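Adhesion protein (Streptococcus pseudopneumoniae 5247, PDB 7LM5) probably captures zinc outside the cell as the solute-binding protein of an ATP-binding cassette transporter and passes it on for uptake. Local coordinates at residues K30-D35 with K157-F162; V68-T73 with P124-D129; K183-Q188 with L201-I206. The protein carries 1 engineered substitution. All coordinates share one frame; numbering follows the deposited sequence.

Interaction 1: residues K30-D35 with K157-F162; sequences KEVSGD and KNAQAF
Asn158 and Val32 supply the hydrogen bond between these two helices. The amide ND2 of Asn158 donates a hydrogen bond to Val32 O at 2.6 Å. This bond is fairly straight (159° at the hydrogen) and lies near the plane of the amide, but it meets the carbonyl from above, 43° out of its plane. CG of Asn158 stands anti to its own carbonyl carbon, which turns the amide toward Val32 O; CB, further back, lies 3.3 Å from Glu31 O. The accepting helix stops here, its last turn closed by the bond from Gly34 N to Lys30 O before Gly34 leaves with positive phi.

A carboxylate also meets a ring: Glu31 OE1 comes to the edge of Phe162, 3.1 Å from CD2, with the two planes 57° apart. Its other oxygen, OE2, accepts from Tyr273 N at the start of helix 273-288, which probably helps stabilise the negative charge.

Apolar packing is slight, Val32 CG2 lying 4.3 Å from Ala159 CB, and Ala141 of helix 130-147 touches both side chains. The end of helix 23-33 is thus seated on helix 152-178, the long helix that leads to the second lobe, as in related metal-binding proteins of ABC transporters.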
ATOM      1  N   LYS A  30       0.233  12.213   7.887  1.00 62.68           N
ATOM      2  CA  LYS A  30       1.103  13.362   8.121  1.00 61.85           C
ATOM      3  C   LYS A  30       0.800  14.496   7.149  1.00 63.67           C
ATOM      4  O   LYS A  30       0.859  15.674   7.520  1.00 65.29           O
ATOM      5  CB  LYS A  30       2.569  12.942   8.007  1.00 57.07           C
ATOM      6  CG  LYS A  30       3.558  14.047   8.339  1.00 56.29           C
ATOM      7  CD  LYS A  30       4.933  13.752   7.763  1.00 53.02           C
ATOM      8  CE  LYS A  30       4.947  13.924   6.251  1.00 53.89           C
ATOM      9  NZ  LYS A  30       4.677  15.334   5.850  1.00 56.30           N
ATOM     10  N   GLU A  31       0.471  14.161   5.900  1.00 63.29           N
ATOM     11  CA  GLU A  31       0.207  15.194   4.905  1.00 62.45           C
ATOM     12  C   GLU A  31      -1.199  15.768   5.031  1.00 62.99           C
ATOM     13  O   GLU A  31      -1.431  16.915   4.633  1.00 62.93           O
ATOM     14  CB  GLU A  31       0.436  14.635   3.500  1.00 58.29           C
ATOM     15  CG  GLU A  31       1.878  14.226   3.244  1.00 56.69           C
ATOM     16  CD  GLU A  31       2.095  13.663   1.854  1.00 53.40           C
ATOM     17  OE1 GLU A  31       1.194  13.808   1.004  1.00 51.92           O
ATOM     18  OE2 GLU A  31       3.171  13.074   1.613  1.00 52.37           O
ATOM     19  N   VAL A  32      -2.143  15.000   5.581  1.00 41.22           N
ATOM     20  CA  VAL A  32      -3.475  15.540   5.846  1.00 40.06           C
ATOM     21  C   VAL A  32      -3.448  16.435   7.080  1.00 44.73           C
ATOM     22  O   VAL A  32      -4.019  17.532   7.085  1.00 45.14           O
ATOM     23  CB  VAL A  32      -4.498  14.400   5.995  1.00 36.45           C
ATOM     24  CG1 VAL A  32      -5.775  14.913   6.640  1.00 37.00           C
ATOM     25  CG2 VAL A  32      -4.800  13.788   4.638  1.00 35.30           C
ATOM     26  N   SER A  33      -2.784  15.982   8.145  1.00 53.62           N
ATOM     27  CA  SER A  33      -2.674  16.799   9.349  1.00 56.46           C
ATOM     28  C   SER A  33      -1.817  18.035   9.101  1.00 57.33           C
ATOM     29  O   SER A  33      -2.121  19.120   9.611  1.00 59.18           O
ATOM     30  CB  SER A  33      -2.108  15.968  10.501  1.00 55.77           C
ATOM     31  OG  SER A  33      -3.057  15.022  10.955  1.00 55.24           O
ATOM     32  N   GLY A  34      -0.758  17.895   8.315  1.00 45.52           N
ATOM     33  CA  GLY A  34       0.101  19.031   8.025  1.00 47.77           C
ATOM     34  C   GLY A  34       0.845  19.469   9.271  1.00 50.95           C
ATOM     35  O   GLY A  34       1.547  18.676   9.912  1.00 52.61           O
ATOM     36  N   ASP A  35       0.677  20.749   9.590  1.00 60.50           N
ATOM     37  CA  ASP A  35       1.285  21.353  10.795  1.00 63.62           C
ATOM     38  C   ASP A  35       0.555  20.844  12.043  1.00 62.74           C
ATOM     39  O   ASP A  35       1.112  20.940  13.111  1.00 64.67           O
ATOM     40  CB  ASP A  35       1.206  22.877  10.714  1.00 64.82           C
ATOM     41  CG  ASP A  35       2.161  23.494   9.712  1.00 65.84           C
ATOM     42  OD1 ASP A  35       3.309  23.063   9.682  1.00 66.74           O
ATOM     43  OD2 ASP A  35       1.746  24.404   8.992  1.00 65.73           O
ATOM     44  N   LYS A 157      -8.763  20.525   3.378  1.00 49.92           N
ATOM     45  CA  LYS A 157      -7.964  21.308   2.441  1.00 51.16           C
ATOM     46  C   LYS A 157      -6.653  20.606   2.112  1.00 49.89           C
ATOM     47  O   LYS A 157      -6.202  20.630   0.960  1.00 50.22           O
ATOM     48  CB  LYS A 157      -7.712  22.700   3.017  1.00 52.14           C
ATOM     49  CG  LYS A 157      -6.936  23.638   2.112  1.00 53.25           C
ATOM     50  CD  LYS A 157      -7.187  25.088   2.507  1.00 54.51           C
ATOM     51  CE  LYS A 157      -5.982  25.964   2.221  1.00 54.95           C
ATOM     52  NZ  LYS A 157      -4.827  25.588   3.083  1.00 53.67           N
ATOM     53  N   ASN A 158      -6.027  19.970   3.107  1.00 43.74           N
ATOM     54  CA  ASN A 158      -4.822  19.194   2.838  1.00 41.89           C
ATOM     55  C   ASN A 158      -5.132  17.939   2.035  1.00 40.93           C
ATOM     56  O   ASN A 158      -4.314  17.514   1.210  1.00 39.98           O
ATOM     57  CB  ASN A 158      -4.126  18.820   4.147  1.00 39.97           C
ATOM     58  CG  ASN A 158      -3.530  20.019   4.853  1.00 40.69           C
ATOM     59  OD1 ASN A 158      -3.115  20.985   4.216  1.00 42.08           O
ATOM     60  ND2 ASN A 158      -3.482  19.960   6.179  1.00 39.70           N
ATOM     61  N   ALA A 159      -6.301  17.333   2.259  1.00 42.79           N
ATOM     62  CA  ALA A 159      -6.666  16.136   1.509  1.00 41.92           C
ATOM     63  C   ALA A 159      -6.958  16.464   0.051  1.00 43.75           C
ATOM     64  O   ALA A 159      -6.560  15.715  -0.850  1.00 42.82           O
ATOM     65  CB  ALA A 159      -7.872  15.456   2.156  1.00 41.09           C
ATOM     66  N   GLN A 160      -7.650  17.578  -0.202  1.00 67.14           N
ATOM     67  CA  GLN A 160      -7.972  17.947  -1.577  1.00 68.40           C
ATOM     68  C   GLN A 160      -6.714  18.285  -2.367  1.00 67.70           C
ATOM     69  O   GLN A 160      -6.634  17.998  -3.567  1.00 67.50           O
ATOM     70  CB  GLN A 160      -8.952  19.120  -1.592  1.00 70.14           C
ATOM     71  CG  GLN A 160      -9.408  19.519  -2.984  1.00 71.17           C
ATOM     72  CD  GLN A 160      -9.927  18.340  -3.787  1.00 71.21           C
ATOM     73  OE1 GLN A 160      -9.486  18.095  -4.910  1.00 71.65           O
ATOM     74  NE2 GLN A 160     -10.874  17.603  -3.214  1.00 70.43           N
ATOM     75  N   ALA A 161      -5.722  18.893  -1.714  1.00 42.53           N
ATOM     76  CA  ALA A 161      -4.441  19.119  -2.372  1.00 41.69           C
ATOM     77  C   ALA A 161      -3.728  17.804  -2.663  1.00 39.15           C
ATOM     78  O   ALA A 161      -3.015  17.695  -3.666  1.00 38.65           O
ATOM     79  CB  ALA A 161      -3.557  20.026  -1.516  1.00 41.93           C
ATOM     80  N   PHE A 162      -3.911  16.801  -1.800  1.00 51.83           N
ATOM     81  CA  PHE A 162      -3.333  15.485  -2.053  1.00 49.27           C
ATOM     82  C   PHE A 162      -4.074  14.767  -3.174  1.00 49.68           C
ATOM     83  O   PHE A 162      -3.455  14.085  -4.000  1.00 47.74           O
ATOM     84  CB  PHE A 162      -3.356  14.654  -0.768  1.00 47.96           C
ATOM     85  CG  PHE A 162      -2.703  13.306  -0.898  1.00 44.81           C
ATOM     86  CD1 PHE A 162      -3.434  12.201  -1.306  1.00 43.49           C
ATOM     87  CD2 PHE A 162      -1.363  13.140  -0.599  1.00 42.11           C
ATOM     88  CE1 PHE A 162      -2.838  10.960  -1.423  1.00 39.45           C
ATOM     89  CE2 PHE A 162      -0.760  11.902  -0.713  1.00 38.66           C
ATOM     90  CZ  PHE A 162      -1.499  10.810  -1.126  1.00 37.24           C
TER

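Interaction 2: residues V68-T73 with P124-D129; sequences VYHSHT and PHTWLD. With ZN (zinc ion), chain E; ZN (zinc ion), chain B.
His70 and Trp127 meet beside the zinc site between the two lobes, where the loop following strand 66-69 packs on the loop that carries the zinc ligand His125. The six-membered ring of Trp127 presents its edge to one face of the His70 imidazole in a T-shaped stack, with planes at 82° and centroids 5.0 Å apart. CE3 of Trp127 stands 3.5 Å from NE2 of His70. Trp127 NE1, at the far end of the indole, bonds to Pro262 O.

At its edge, the same imidazole donates from NE2 to Pro124 O at 2.8 Å, close to the ring plane. CG of His70 is anti to the backbone N (chi1 179°), which carries the ring across to the other loop. Pro124 O also accepts from Thr126 N, on the opposite face of its plane; that bond closes an inverse gamma turn centred on His125. Thr126 OG1 sits at the His70 edge, 3.3 Å from CE1, while Thr73 OG1 touches Pro124 CB at 3.6 Å.

The turn sends His125 away from the contact, and its NE2 binds zinc at 1.9 Å together with His189 and Glu264. His70 reaches the metal site indirectly, holding the carbonyl of the residue before His125. With its ND1 bonded to the carboxylate of Glu136 and its NE2 to a carbonyl, the buried ring is fixed in rotation, and this pair of oxygens would favour protonation of both nitrogens.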
ATOM      1  N   VAL A  68      -4.440   5.059  13.528  1.00 35.61           N
ATOM      2  CA  VAL A  68      -4.927   4.875  12.167  1.00 33.89           C
ATOM      3  C   VAL A  68      -4.205   3.686  11.553  1.00 32.71           C
ATOM      4  O   VAL A  68      -2.972   3.610  11.600  1.00 30.79           O
ATOM      5  CB  VAL A  68      -4.719   6.138  11.310  1.00 30.28           C
ATOM      6  CG1 VAL A  68      -5.484   6.024   9.999  1.00 29.11           C
ATOM      7  CG2 VAL A  68      -5.142   7.382  12.076  1.00 30.99           C
ATOM      8  N   TYR A  69      -4.972   2.759  10.983  1.00 37.95           N
ATOM      9  CA  TYR A  69      -4.426   1.631  10.246  1.00 35.51           C
ATOM     10  C   TYR A  69      -5.138   1.527   8.904  1.00 31.62           C
ATOM     11  O   TYR A  69      -6.183   2.143   8.679  1.00 31.43           O
ATOM     12  CB  TYR A  69      -4.547   0.320  11.039  1.00 39.29           C
ATOM     13  CG  TYR A  69      -5.955  -0.218  11.166  1.00 40.59           C
ATOM     14  CD1 TYR A  69      -6.837   0.300  12.106  1.00 42.84           C
ATOM     15  CD2 TYR A  69      -6.396  -1.258  10.358  1.00 38.02           C
ATOM     16  CE1 TYR A  69      -8.122  -0.195  12.229  1.00 42.10           C
ATOM     17  CE2 TYR A  69      -7.678  -1.760  10.474  1.00 37.83           C
ATOM     18  CZ  TYR A  69      -8.538  -1.225  11.410  1.00 39.84           C
ATOM     19  OH  TYR A  69      -9.816  -1.721  11.528  1.00 39.47           O
ATOM     20  N   HIS A  70      -4.555   0.738   8.003  1.00 38.61           N
ATOM     21  CA  HIS A  70      -5.045   0.658   6.633  1.00 35.01           C
ATOM     22  C   HIS A  70      -6.360  -0.107   6.537  1.00 35.83           C
ATOM     23  O   HIS A  70      -7.400   0.474   6.211  1.00 35.51           O
ATOM     24  CB  HIS A  70      -3.994   0.010   5.731  1.00 32.01           C
ATOM     25  CG  HIS A  70      -4.425  -0.129   4.303  1.00 29.15           C
ATOM     26  ND1 HIS A  70      -4.910   0.931   3.567  1.00 28.33           N
ATOM     27  CD2 HIS A  70      -4.444  -1.202   3.478  1.00 27.73           C
ATOM     28  CE1 HIS A  70      -5.208   0.516   2.349  1.00 26.81           C
ATOM     29  NE2 HIS A  70      -4.935  -0.774   2.268  1.00 26.11           N
ATOM     30  N   SER A  71      -6.327  -1.408   6.814  1.00 39.52           N
ATOM     31  CA  SER A  71      -7.496  -2.249   6.603  1.00 39.62           C
ATOM     32  C   SER A  71      -7.383  -3.492   7.471  1.00 42.29           C
ATOM     33  O   SER A  71      -6.287  -3.903   7.861  1.00 43.63           O
ATOM     34  CB  SER A  71      -7.641  -2.640   5.127  1.00 36.24           C
ATOM     35  OG  SER A  71      -8.738  -3.515   4.934  1.00 36.21           O
ATOM     36  N   HIS A  72      -8.541  -4.090   7.764  1.00 41.39           N
ATOM     37  CA  HIS A  72      -8.553  -5.359   8.481  1.00 43.40           C
ATOM     38  C   HIS A  72      -8.001  -6.496   7.634  1.00 41.54           C
ATOM     39  O   HIS A  72      -7.631  -7.538   8.183  1.00 43.05           O
ATOM     40  CB  HIS A  72      -9.971  -5.694   8.949  1.00 44.43           C
ATOM     41  CG  HIS A  72     -10.927  -5.977   7.832  1.00 42.00           C
ATOM     42  ND1 HIS A  72     -11.682  -4.992   7.231  1.00 40.73           N
ATOM     43  CD2 HIS A  72     -11.258  -7.135   7.213  1.00 40.91           C
ATOM     44  CE1 HIS A  72     -12.432  -5.531   6.286  1.00 39.18           C
ATOM     45  NE2 HIS A  72     -12.195  -6.830   6.255  1.00 39.22           N
ATOM     46  N   THR A  73      -7.937  -6.317   6.314  1.00 41.60           N
ATOM     47  CA  THR A  73      -7.335  -7.298   5.422  1.00 39.99           C
ATOM     48  C   THR A  73      -5.813  -7.244   5.430  1.00 39.82           C
ATOM     49  O   THR A  73      -5.177  -8.088   4.789  1.00 38.64           O
ATOM     50  CB  THR A  73      -7.846  -7.097   3.992  1.00 37.12           C
ATOM     51  OG1 THR A  73      -7.507  -5.780   3.540  1.00 35.48           O
ATOM     52  CG2 THR A  73      -9.355  -7.270   3.936  1.00 37.77           C
ATOM     53  N   PRO A 124      -5.283  -5.982  -0.378  1.00 31.19           N
ATOM     54  CA  PRO A 124      -5.240  -4.720   0.327  1.00 31.50           C
ATOM     55  C   PRO A 124      -4.348  -3.629  -0.269  1.00 31.01           C
ATOM     56  O   PRO A 124      -4.520  -2.532   0.108  1.00 31.51           O
ATOM     57  CB  PRO A 124      -4.571  -5.138   1.630  1.00 31.67           C
ATOM     58  CG  PRO A 124      -3.573  -6.122   1.183  1.00 31.43           C
ATOM     59  CD  PRO A 124      -4.269  -6.890   0.093  1.00 30.96           C
ATOM     60  N   HIS A 125      -3.486  -3.954  -1.233  1.00 30.00           N
ATOM     61  CA  HIS A 125      -2.498  -3.028  -1.851  1.00 30.00           C
ATOM     62  C   HIS A 125      -3.128  -1.945  -2.740  1.00 30.00           C
ATOM     63  O   HIS A 125      -2.744  -1.841  -3.874  1.00 30.00           O
ATOM     64  CB  HIS A 125      -1.473  -3.829  -2.652  1.00 30.00           C
ATOM     65  CG  HIS A 125      -0.710  -4.873  -1.913  1.00 30.00           C
ATOM     66  ND1 HIS A 125      -1.037  -6.181  -1.936  1.00 30.00           N
ATOM     67  CD2 HIS A 125       0.418  -4.821  -1.207  1.00 30.00           C
ATOM     68  CE1 HIS A 125      -0.202  -6.874  -1.225  1.00 30.00           C
ATOM     69  NE2 HIS A 125       0.710  -6.077  -0.781  1.00 30.00           N
ATOM     70  N   THR A 126      -4.001  -1.107  -2.205  1.00 34.35           N
ATOM     71  CA  THR A 126      -4.675  -0.047  -2.975  1.00 35.14           C
ATOM     72  C   THR A 126      -3.835   1.217  -2.939  1.00 35.25           C
ATOM     73  O   THR A 126      -3.965   1.991  -3.837  1.00 35.57           O
ATOM     74  CB  THR A 126      -6.006   0.326  -2.323  1.00 36.04           C
ATOM     75  OG1 THR A 126      -5.760   0.575  -0.947  1.00 36.47           O
ATOM     76  CG2 THR A 126      -7.070  -0.731  -2.488  1.00 35.98           C
ATOM     77  N   TRP A 127      -2.999   1.379  -1.925  1.00 37.98           N
ATOM     78  CA  TRP A 127      -2.268   2.638  -1.837  1.00 37.81           C
ATOM     79  C   TRP A 127      -1.357   2.880  -3.033  1.00 37.19           C
ATOM     80  O   TRP A 127      -0.929   4.020  -3.246  1.00 37.33           O
ATOM     81  CB  TRP A 127      -1.456   2.682  -0.541  1.00 37.13           C
ATOM     82  CG  TRP A 127      -0.451   1.577  -0.412  1.00 36.44           C
ATOM     83  CD1 TRP A 127       0.826   1.569  -0.892  1.00 36.29           C
ATOM     84  CD2 TRP A 127      -0.638   0.322   0.252  1.00 36.31           C
ATOM     85  NE1 TRP A 127       1.445   0.385  -0.572  1.00 36.17           N
ATOM     86  CE2 TRP A 127       0.568  -0.398   0.131  1.00 36.09           C
ATOM     87  CE3 TRP A 127      -1.708  -0.263   0.936  1.00 36.74           C
ATOM     88  CZ2 TRP A 127       0.731  -1.673   0.666  1.00 36.03           C
ATOM     89  CZ3 TRP A 127      -1.544  -1.529   1.467  1.00 36.61           C
ATOM     90  CH2 TRP A 127      -0.333  -2.220   1.329  1.00 36.15           C
ATOM     91  N   LEU A 128      -1.051   1.849  -3.817  1.00 30.84           N
ATOM     92  CA  LEU A 128      -0.207   2.027  -4.992  1.00 30.78           C
ATOM     93  C   LEU A 128      -0.980   2.525  -6.206  1.00 32.16           C
ATOM     94  O   LEU A 128      -0.362   2.847  -7.226  1.00 32.61           O
ATOM     95  CB  LEU A 128       0.510   0.717  -5.321  1.00 30.08           C
ATOM     96  CG  LEU A 128       1.480   0.271  -4.224  1.00 29.71           C
ATOM     97  CD1 LEU A 128       2.150  -1.045  -4.580  1.00 29.69           C
ATOM     98  CD2 LEU A 128       2.520   1.352  -3.966  1.00 30.49           C
ATOM     99  N   ASP A 129      -2.307   2.591  -6.123  1.00 34.41           N
ATOM    100  CA  ASP A 129      -3.108   3.267  -7.134  1.00 34.69           C
ATOM    101  C   ASP A 129      -3.227   4.737  -6.755  1.00 35.54           C
ATOM    102  O   ASP A 129      -3.762   5.041  -5.682  1.00 35.91           O
ATOM    103  CB  ASP A 129      -4.489   2.633  -7.240  1.00 34.61           C
ATOM    104  CG  ASP A 129      -5.331   3.217  -8.370  1.00 34.95           C
ATOM    105  OD1 ASP A 129      -4.876   4.160  -9.050  1.00 35.32           O
ATOM    106  OD2 ASP A 129      -6.460   2.725  -8.579  1.00 35.17           O
TER
HETATM  107 ZN    ZN E 404     -12.645  -3.197   8.089  0.62 49.56          ZN
HETATM  108 ZN    ZN B 401       2.302  -6.552   0.216  0.97 37.63          ZN
HETATM  109  O   HOH W   1     -12.166  -3.591  10.109  1.00 43.96           O
HETATM  110  O   HOH W   2     -13.164  -2.420   6.214  1.00 43.96           O

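Interaction 3: residues K183-Q188 with L201-I206; sequences KTFVTQ and LNQLGI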
ATOM      1  N   LYS A 183       2.841  -4.694 -21.709  1.00 32.82           N
ATOM      2  CA  LYS A 183       1.936  -4.371 -20.614  1.00 31.92           C
ATOM      3  C   LYS A 183       1.944  -5.436 -19.526  1.00 30.86           C
ATOM      4  O   LYS A 183       1.052  -5.444 -18.670  1.00 30.20           O
ATOM      5  CB  LYS A 183       0.514  -4.167 -21.145  1.00 32.20           C
ATOM      6  CG  LYS A 183       0.415  -3.125 -22.249  1.00 33.52           C
ATOM      7  CD  LYS A 183      -1.029  -2.727 -22.511  1.00 35.71           C
ATOM      8  CE  LYS A 183      -1.141  -1.818 -23.725  1.00 38.29           C
ATOM      9  NZ  LYS A 183      -0.285  -0.605 -23.606  1.00 37.36           N
ATOM     10  N   THR A 184       2.934  -6.325 -19.532  1.00 36.29           N
ATOM     11  CA  THR A 184       3.041  -7.407 -18.566  1.00 35.74           C
ATOM     12  C   THR A 184       4.351  -7.275 -17.801  1.00 35.01           C
ATOM     13  O   THR A 184       5.412  -7.098 -18.407  1.00 35.46           O
ATOM     14  CB  THR A 184       2.966  -8.770 -19.260  1.00 37.24           C
ATOM     15  OG1 THR A 184       1.674  -8.932 -19.859  1.00 38.36           O
ATOM     16  CG2 THR A 184       3.196  -9.889 -18.263  1.00 37.23           C
ATOM     17  N   PHE A 185       4.272  -7.356 -16.473  1.00 28.50           N
ATOM     18  CA  PHE A 185       5.453  -7.270 -15.628  1.00 28.66           C
ATOM     19  C   PHE A 185       5.295  -8.211 -14.442  1.00 28.21           C
ATOM     20  O   PHE A 185       4.185  -8.595 -14.068  1.00 27.79           O
ATOM     21  CB  PHE A 185       5.709  -5.829 -15.153  1.00 28.72           C
ATOM     22  CG  PHE A 185       4.642  -5.280 -14.246  1.00 27.96           C
ATOM     23  CD1 PHE A 185       3.410  -4.895 -14.752  1.00 27.76           C
ATOM     24  CD2 PHE A 185       4.883  -5.124 -12.890  1.00 27.61           C
ATOM     25  CE1 PHE A 185       2.431  -4.382 -13.918  1.00 27.25           C
ATOM     26  CE2 PHE A 185       3.908  -4.610 -12.051  1.00 27.03           C
ATOM     27  CZ  PHE A 185       2.681  -4.239 -12.567  1.00 26.85           C
ATOM     28  N   VAL A 186       6.431  -8.588 -13.856  1.00 30.24           N
ATOM     29  CA  VAL A 186       6.481  -9.535 -12.749  1.00 31.26           C
ATOM     30  C   VAL A 186       7.224  -8.885 -11.591  1.00 31.69           C
ATOM     31  O   VAL A 186       8.303  -8.312 -11.786  1.00 31.77           O
ATOM     32  CB  VAL A 186       7.163 -10.856 -13.158  1.00 33.64           C
ATOM     33  CG1 VAL A 186       7.220 -11.816 -11.978  1.00 36.07           C
ATOM     34  CG2 VAL A 186       6.434 -11.488 -14.336  1.00 33.50           C
ATOM     35  N   THR A 187       6.653  -8.973 -10.393  1.00 30.09           N
ATOM     36  CA  THR A 187       7.226  -8.362  -9.202  1.00 30.90           C
ATOM     37  C   THR A 187       7.465  -9.419  -8.130  1.00 34.10           C
ATOM     38  O   THR A 187       7.012 -10.562  -8.232  1.00 35.46           O
ATOM     39  CB  THR A 187       6.321  -7.246  -8.666  1.00 29.00           C
ATOM     40  OG1 THR A 187       5.028  -7.782  -8.352  1.00 28.78           O
ATOM     41  CG2 THR A 187       6.170  -6.149  -9.707  1.00 27.81           C
ATOM     42  N   GLN A 188       8.186  -9.007  -7.080  1.00 36.50           N
ATOM     43  CA  GLN A 188       8.638  -9.952  -6.062  1.00 39.80           C
ATOM     44  C   GLN A 188       7.467 -10.600  -5.333  1.00 40.47           C
ATOM     45  O   GLN A 188       7.498 -11.803  -5.045  1.00 42.14           O
ATOM     46  CB  GLN A 188       9.566  -9.245  -5.074  1.00 40.53           C
ATOM     47  CG  GLN A 188      10.193 -10.165  -4.044  1.00 42.58           C
ATOM     48  CD  GLN A 188      11.363  -9.520  -3.331  1.00 42.93           C
ATOM     49  OE1 GLN A 188      12.423  -9.308  -3.921  1.00 42.63           O
ATOM     50  NE2 GLN A 188      11.178  -9.203  -2.053  1.00 43.58           N
ATOM     51  N   LEU A 201      -2.549  -2.630 -17.255  1.00 37.24           N
ATOM     52  CA  LEU A 201      -1.390  -3.507 -17.284  1.00 35.22           C
ATOM     53  C   LEU A 201      -1.747  -4.870 -16.705  1.00 34.17           C
ATOM     54  O   LEU A 201      -2.755  -5.034 -16.013  1.00 34.09           O
ATOM     55  CB  LEU A 201      -0.222  -2.896 -16.503  1.00 33.36           C
ATOM     56  CG  LEU A 201       0.151  -1.452 -16.844  1.00 34.33           C
ATOM     57  CD1 LEU A 201       1.257  -0.955 -15.926  1.00 33.39           C
ATOM     58  CD2 LEU A 201       0.563  -1.328 -18.302  1.00 35.75           C
ATOM     59  N   ASN A 202      -0.904  -5.853 -17.006  1.00 39.23           N
ATOM     60  CA  ASN A 202      -1.028  -7.197 -16.462  1.00 38.79           C
ATOM     61  C   ASN A 202       0.185  -7.495 -15.593  1.00 37.66           C
ATOM     62  O   ASN A 202       1.316  -7.162 -15.956  1.00 37.65           O
ATOM     63  CB  ASN A 202      -1.153  -8.240 -17.578  1.00 40.40           C
ATOM     64  CG  ASN A 202      -2.318  -7.958 -18.507  1.00 42.33           C
ATOM     65  OD1 ASN A 202      -3.466  -8.281 -18.198  1.00 42.72           O
ATOM     66  ND2 ASN A 202      -2.028  -7.354 -19.654  1.00 43.89           N
ATOM     67  N   GLN A 203      -0.054  -8.117 -14.442  1.00 32.41           N
ATOM     68  CA  GLN A 203       1.009  -8.377 -13.486  1.00 32.29           C
ATOM     69  C   GLN A 203       0.894  -9.797 -12.958  1.00 33.35           C
ATOM     70  O   GLN A 203      -0.192 -10.383 -12.929  1.00 33.48           O
ATOM     71  CB  GLN A 203       0.974  -7.375 -12.319  1.00 31.40           C
ATOM     72  CG  GLN A 203      -0.330  -7.363 -11.528  1.00 31.02           C
ATOM     73  CD  GLN A 203      -0.401  -8.462 -10.480  1.00 31.74           C
ATOM     74  OE1 GLN A 203       0.614  -8.856  -9.905  1.00 32.71           O
ATOM     75  NE2 GLN A 203      -1.603  -8.971 -10.238  1.00 31.74           N
ATOM     76  N   LEU A 204       2.032 -10.344 -12.539  1.00 29.42           N
ATOM     77  CA  LEU A 204       2.072 -11.593 -11.793  1.00 31.16           C
ATOM     78  C   LEU A 204       3.099 -11.450 -10.684  1.00 32.42           C
ATOM     79  O   LEU A 204       4.210 -10.968 -10.923  1.00 32.67           O
ATOM     80  CB  LEU A 204       2.422 -12.787 -12.687  1.00 32.85           C
ATOM     81  CG  LEU A 204       2.412 -14.133 -11.958  1.00 35.10           C
ATOM     82  CD1 LEU A 204       1.021 -14.438 -11.417  1.00 34.29           C
ATOM     83  CD2 LEU A 204       2.899 -15.256 -12.858  1.00 37.10           C
ATOM     84  N   GLY A 205       2.725 -11.856  -9.477  1.00 31.34           N
ATOM     85  CA  GLY A 205       3.621 -11.817  -8.336  1.00 33.48           C
ATOM     86  C   GLY A 205       4.249 -13.182  -8.105  1.00 36.81           C
ATOM     87  O   GLY A 205       3.571 -14.208  -8.167  1.00 37.39           O
ATOM     88  N   ILE A 206       5.561 -13.178  -7.860  1.00 32.53           N
ATOM     89  CA  ILE A 206       6.241 -14.411  -7.469  1.00 36.13           C
ATOM     90  C   ILE A 206       5.616 -14.961  -6.193  1.00 40.65           C
ATOM     91  O   ILE A 206       5.006 -16.035  -6.187  1.00 44.35           O
ATOM     92  CB  ILE A 206       7.750 -14.167  -7.306  1.00 33.11           C
ATOM     93  CG1 ILE A 206       8.329 -13.569  -8.590  1.00 29.08           C
ATOM     94  CG2 ILE A 206       8.464 -15.464  -6.949  1.00 36.28           C
ATOM     95  CD1 ILE A 206       9.806 -13.265  -8.506  1.00 27.30           C
TER
HETATM   96  O   HOH W   3       2.300  -7.628  -8.497  1.00 27.33           O
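Phe185 and Gln203 lie side by side on two parallel strands of a beta-alpha-beta unit, in which helix 193-198 joins strand 184-187 to the outermost strand, 202-205, of the second four-stranded sheet.

Five backbone hydrogen bonds hold the pair, the donors alternating from strand to strand. Asn202 N to Lys183 O opens the series at 2.6 Å and is almost straight. Phe185 N to Asn202 O, Leu204 N to Phe185 O and Thr187 N to Leu204 O follow, and Ile206 N to Thr187 O closes it at 3.0 Å. The strand axes are inclined at 22° to each other.

Apolar contacts occupy both faces. On the face of Phe185 and Gln203, CB of Gln203 makes a CH-pi contact 3.9 Å from the centroid of the Phe185 ring, and CB of Leu201 comes to the ring's edge, 4.0 Å from CE1. Phe185 CG lies between its backbone N and carbonyl carbon (chi1 65°), which tips the ring over the neighbouring strand; Leu284 and Leu288 of helix 273-288 pack against it. Val186 points to the other face, where Phe226 of helix 217-229 covers it, and its CG1 meets Ile206 CG1 at 4.0 Å.

Polar side chains meet through water. Thr187 OG1, itself bonded to His189 O, accepts a hydrogen bond from water 3 at 2.7 Å, and the same water donates to Gln203 OE1 at 2.5 Å.

In the fold
The three contacts sample both lobes and the seam between them. Interaction 2 is the buried one, its centre about 5 Å from the centre of the chain, and its chemistry is that of aromatic rings and a shared carbonyl behind a zinc ligand. Interactions 1 and 3 are partly buried and lie on opposite sides of that centre, their own centres about 32 Å apart. Helix 152-178, which takes part in interaction 1, runs on to strand 184-187 of interaction 3, while helix 273-288 packs against side chains of both. A single side-chain amide bonds the helices of interaction 1, whereas regular backbone pairing carries interaction 3. Interaction 2 is nested within the loop closed by interaction 1.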